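Local coordinates for protein member of DUF4221 family (Bacteroides vulgatus, PDB 3S9J) that is of unknown function but folds as a six-bladed beta-propeller built from four-stranded antiparallel blades, at residues N264-H269 with F282-Y287. Numbering follows the deposited sequence.
Sequences NPRYWH and FAEMPY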
loop_
_atom_site.group_PDB
_atom_site.type_symbol
_atom_site.label_atom_id
_atom_site.label_comp_id
_atom_site.label_asym_id
_atom_site.label_seq_id
_atom_site.Cartn_x
_atom_site.Cartn_y
_atom_site.Cartn_z
ATOM N N ASN A 264 -16.289 7.673 6.016
ATOM C CA ASN A 264 -17.072 6.432 6.174
ATOM C C ASN A 264 -16.172 5.244 6.513
ATOM O O ASN A 264 -14.949 5.240 6.194
ATOM C CB ASN A 264 -17.875 6.162 4.917
ATOM C CG ASN A 264 -19.162 7.008 4.836
ATOM O OD1 ASN A 264 -19.604 7.557 5.821
ATOM N ND2 ASN A 264 -19.755 7.079 3.651
ATOM N N PRO A 265 -16.737 4.221 7.176
ATOM C CA PRO A 265 -15.927 3.029 7.417
ATOM C C PRO A 265 -15.506 2.343 6.122
ATOM O O PRO A 265 -16.228 2.395 5.130
ATOM C CB PRO A 265 -16.874 2.116 8.243
ATOM C CG PRO A 265 -18.234 2.569 7.855
ATOM C CD PRO A 265 -18.130 4.048 7.641
ATOM N N ARG A 266 -14.320 1.746 6.113
ATOM C CA ARG A 266 -13.838 0.999 4.962
ATOM C C ARG A 266 -12.626 0.225 5.381
ATOM O O ARG A 266 -12.033 0.485 6.439
ATOM C CB ARG A 266 -13.453 1.917 3.801
ATOM C CG ARG A 266 -12.354 2.912 4.094
ATOM C CD ARG A 266 -11.963 3.654 2.813
ATOM N NE ARG A 266 -11.170 4.857 3.082
ATOM C CZ ARG A 266 -10.864 5.781 2.166
ATOM N NH1 ARG A 266 -11.266 5.659 0.907
ATOM N NH2 ARG A 266 -10.163 6.856 2.515
ATOM N N TYR A 267 -12.249 -0.727 4.545
ATOM C CA TYR A 267 -11.016 -1.457 4.763
ATOM C C TYR A 267 -9.863 -0.663 4.141
ATOM O O TYR A 267 -10.066 0.243 3.312
ATOM C CB TYR A 267 -11.123 -2.903 4.226
ATOM C CG TYR A 267 -12.210 -3.599 5.009
ATOM C CD1 TYR A 267 -11.935 -4.119 6.264
ATOM C CD2 TYR A 267 -13.520 -3.577 4.584
ATOM C CE1 TYR A 267 -12.934 -4.665 7.056
ATOM C CE2 TYR A 267 -14.536 -4.140 5.374
ATOM C CZ TYR A 267 -14.230 -4.665 6.604
ATOM O OH TYR A 267 -15.225 -5.204 7.396
ATOM N N TRP A 268 -8.646 -0.996 4.576
ATOM C CA TRP A 268 -7.446 -0.342 4.040
ATOM C C TRP A 268 -6.420 -1.431 3.690
ATOM O O TRP A 268 -6.750 -2.284 2.869
ATOM C CB TRP A 268 -6.930 0.789 4.951
ATOM C CG TRP A 268 -6.080 1.797 4.226
ATOM C CD1 TRP A 268 -4.754 2.045 4.416
ATOM C CD2 TRP A 268 -6.506 2.674 3.194
ATOM N NE1 TRP A 268 -4.332 3.031 3.570
ATOM C CE2 TRP A 268 -5.384 3.430 2.796
ATOM C CE3 TRP A 268 -7.729 2.888 2.541
ATOM C CZ2 TRP A 268 -5.451 4.391 1.810
ATOM C CZ3 TRP A 268 -7.782 3.862 1.545
ATOM C CH2 TRP A 268 -6.645 4.597 1.189
ATOM N N HIS A 269 -5.221 -1.442 4.291
ATOM C CA HIS A 269 -4.200 -2.406 3.901
ATOM C C HIS A 269 -4.665 -3.855 4.024
ATOM O O HIS A 269 -5.356 -4.229 4.989
ATOM C CB HIS A 269 -2.955 -2.350 4.792
ATOM C CG HIS A 269 -2.372 -0.995 5.017
ATOM N ND1 HIS A 269 -1.844 -0.222 3.998
ATOM C CD2 HIS A 269 -2.101 -0.347 6.170
ATOM C CE1 HIS A 269 -1.315 0.867 4.520
ATOM N NE2 HIS A 269 -1.467 0.822 5.838
ATOM N N PHE A 282 -6.408 -4.098 7.713
ATOM C CA PHE A 282 -6.741 -2.903 8.482
ATOM C C PHE A 282 -8.173 -2.464 8.134
ATOM O O PHE A 282 -8.581 -2.531 6.971
ATOM C CB PHE A 282 -5.762 -1.767 8.142
ATOM C CG PHE A 282 -4.384 -1.915 8.768
ATOM C CD1 PHE A 282 -3.566 -2.996 8.452
ATOM C CD2 PHE A 282 -3.906 -0.972 9.652
ATOM C CE1 PHE A 282 -2.310 -3.120 9.027
ATOM C CE2 PHE A 282 -2.658 -1.090 10.237
ATOM C CZ PHE A 282 -1.840 -2.173 9.905
ATOM N N ALA A 283 -8.912 -1.988 9.137
ATOM C CA ALA A 283 -10.286 -1.505 8.953
ATOM C C ALA A 283 -10.404 -0.133 9.597
ATOM O O ALA A 283 -9.936 0.045 10.716
ATOM C CB ALA A 283 -11.255 -2.475 9.606
ATOM N N GLU A 284 -11.000 0.819 8.881
ATOM C CA GLU A 284 -11.233 2.149 9.396
ATOM C C GLU A 284 -12.634 2.198 10.002
ATOM O O GLU A 284 -13.599 1.821 9.356
ATOM C CB GLU A 284 -11.109 3.194 8.286
ATOM C CG GLU A 284 -9.811 3.122 7.504
ATOM C CD GLU A 284 -9.563 4.302 6.565
ATOM O OE1 GLU A 284 -10.508 5.037 6.180
ATOM O OE2 GLU A 284 -8.374 4.510 6.216
HETATM N N MSE A 285 -12.725 2.694 11.229
HETATM C CA MSE A 285 -14.002 2.834 11.923
HETATM C C MSE A 285 -14.757 4.046 11.421
HETATM O O MSE A 285 -14.156 4.980 10.877
HETATM C CB MSE A 285 -13.777 2.965 13.414
HETATM C CG MSE A 285 -13.057 1.765 14.056
HETATM SE SE MSE A 285 -14.007 0.099 13.922
HETATM C CE MSE A 285 -13.108 -0.716 12.401
ATOM N N PRO A 286 -16.085 4.082 11.667
ATOM C CA PRO A 286 -16.817 5.240 11.194
ATOM C C PRO A 286 -16.395 6.548 11.851
ATOM O O PRO A 286 -16.028 6.574 13.045
ATOM C CB PRO A 286 -18.279 4.917 11.547
ATOM C CG PRO A 286 -18.330 3.452 11.834
ATOM C CD PRO A 286 -16.947 3.086 12.312
ATOM N N TYR A 287 -16.519 7.628 11.072
ATOM C CA TYR A 287 -16.140 8.956 11.510
ATOM C C TYR A 287 -16.966 9.981 10.760
ATOM O O TYR A 287 -17.564 9.688 9.701
ATOM C CB TYR A 287 -14.663 9.125 11.137
ATOM C CG TYR A 287 -13.882 10.232 11.808
ATOM C CD1 TYR A 287 -13.265 10.017 13.002
ATOM C CD2 TYR A 287 -13.730 11.468 11.191
ATOM C CE1 TYR A 287 -12.523 11.020 13.619
ATOM C CE2 TYR A 287 -12.988 12.472 11.781
ATOM C CZ TYR A 287 -12.371 12.228 12.990
ATOM O OH TYR A 287 -11.607 13.189 13.605
HETATM O O HOH W 1 -19.259 7.796 9.010
HETATM O O HOH W 2 -9.869 7.632 5.428
#
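Arg-266 and Glu-284 face each other as a hydrogen-bonded antiparallel pair in a beta hairpin, the first two strands of one four-stranded blade of the beta-propeller. Glu-284 N gives a nearly straight bond of 2.7 Å to Arg-266 O; the return bond, Arg-266 N to Glu-284 O, is weak. Their side chains run side by side in the same direction. Arg-266 places CG between its backbone N and carbonyl carbon (chi1 60°), and the chain then extends to bring NE 3.2 Å from Glu-284 OE1 in a salt bridge. OE1 lies in the guanidinium plane, yet NE meets it from above the carboxylate plane. Lys-302 makes a second salt bridge to OE1, so two cationic groups converge on this one oxygen and would probably favour the charged carboxylate; a water also bridges OE1 and Arg-266 NH2. Trp-268 CZ3 sits over the centre of one guanidinium face, while Glu-284 OE2, hydrogen-bonded to Tyr-328, approaches the indole obliquely, 4.0 Å from Trp-268 CD2.

Ala-283 and Tyr-267 project from the other face of the sheet, where the alanine CB touches Tyr-267 CE1 at 3.8 Å. Nearer the loops, Pro-265 and Pro-286 cross at about a right angle, with Pro-265 CD 4.0 Å from Pro-286 CB, and a water donates to both Asn-264 OD1 and Tyr-287 O. Farther along the hairpin, Phe-282 N bonds to His-269 O at 2.9 Å. The imidazole of His-269, held by Asn-135 and Tyr-328, turns its edge to the phenyl face in a T-shaped pair, with CD2 poised 3.7 Å above the centre of the Phe-282 ring.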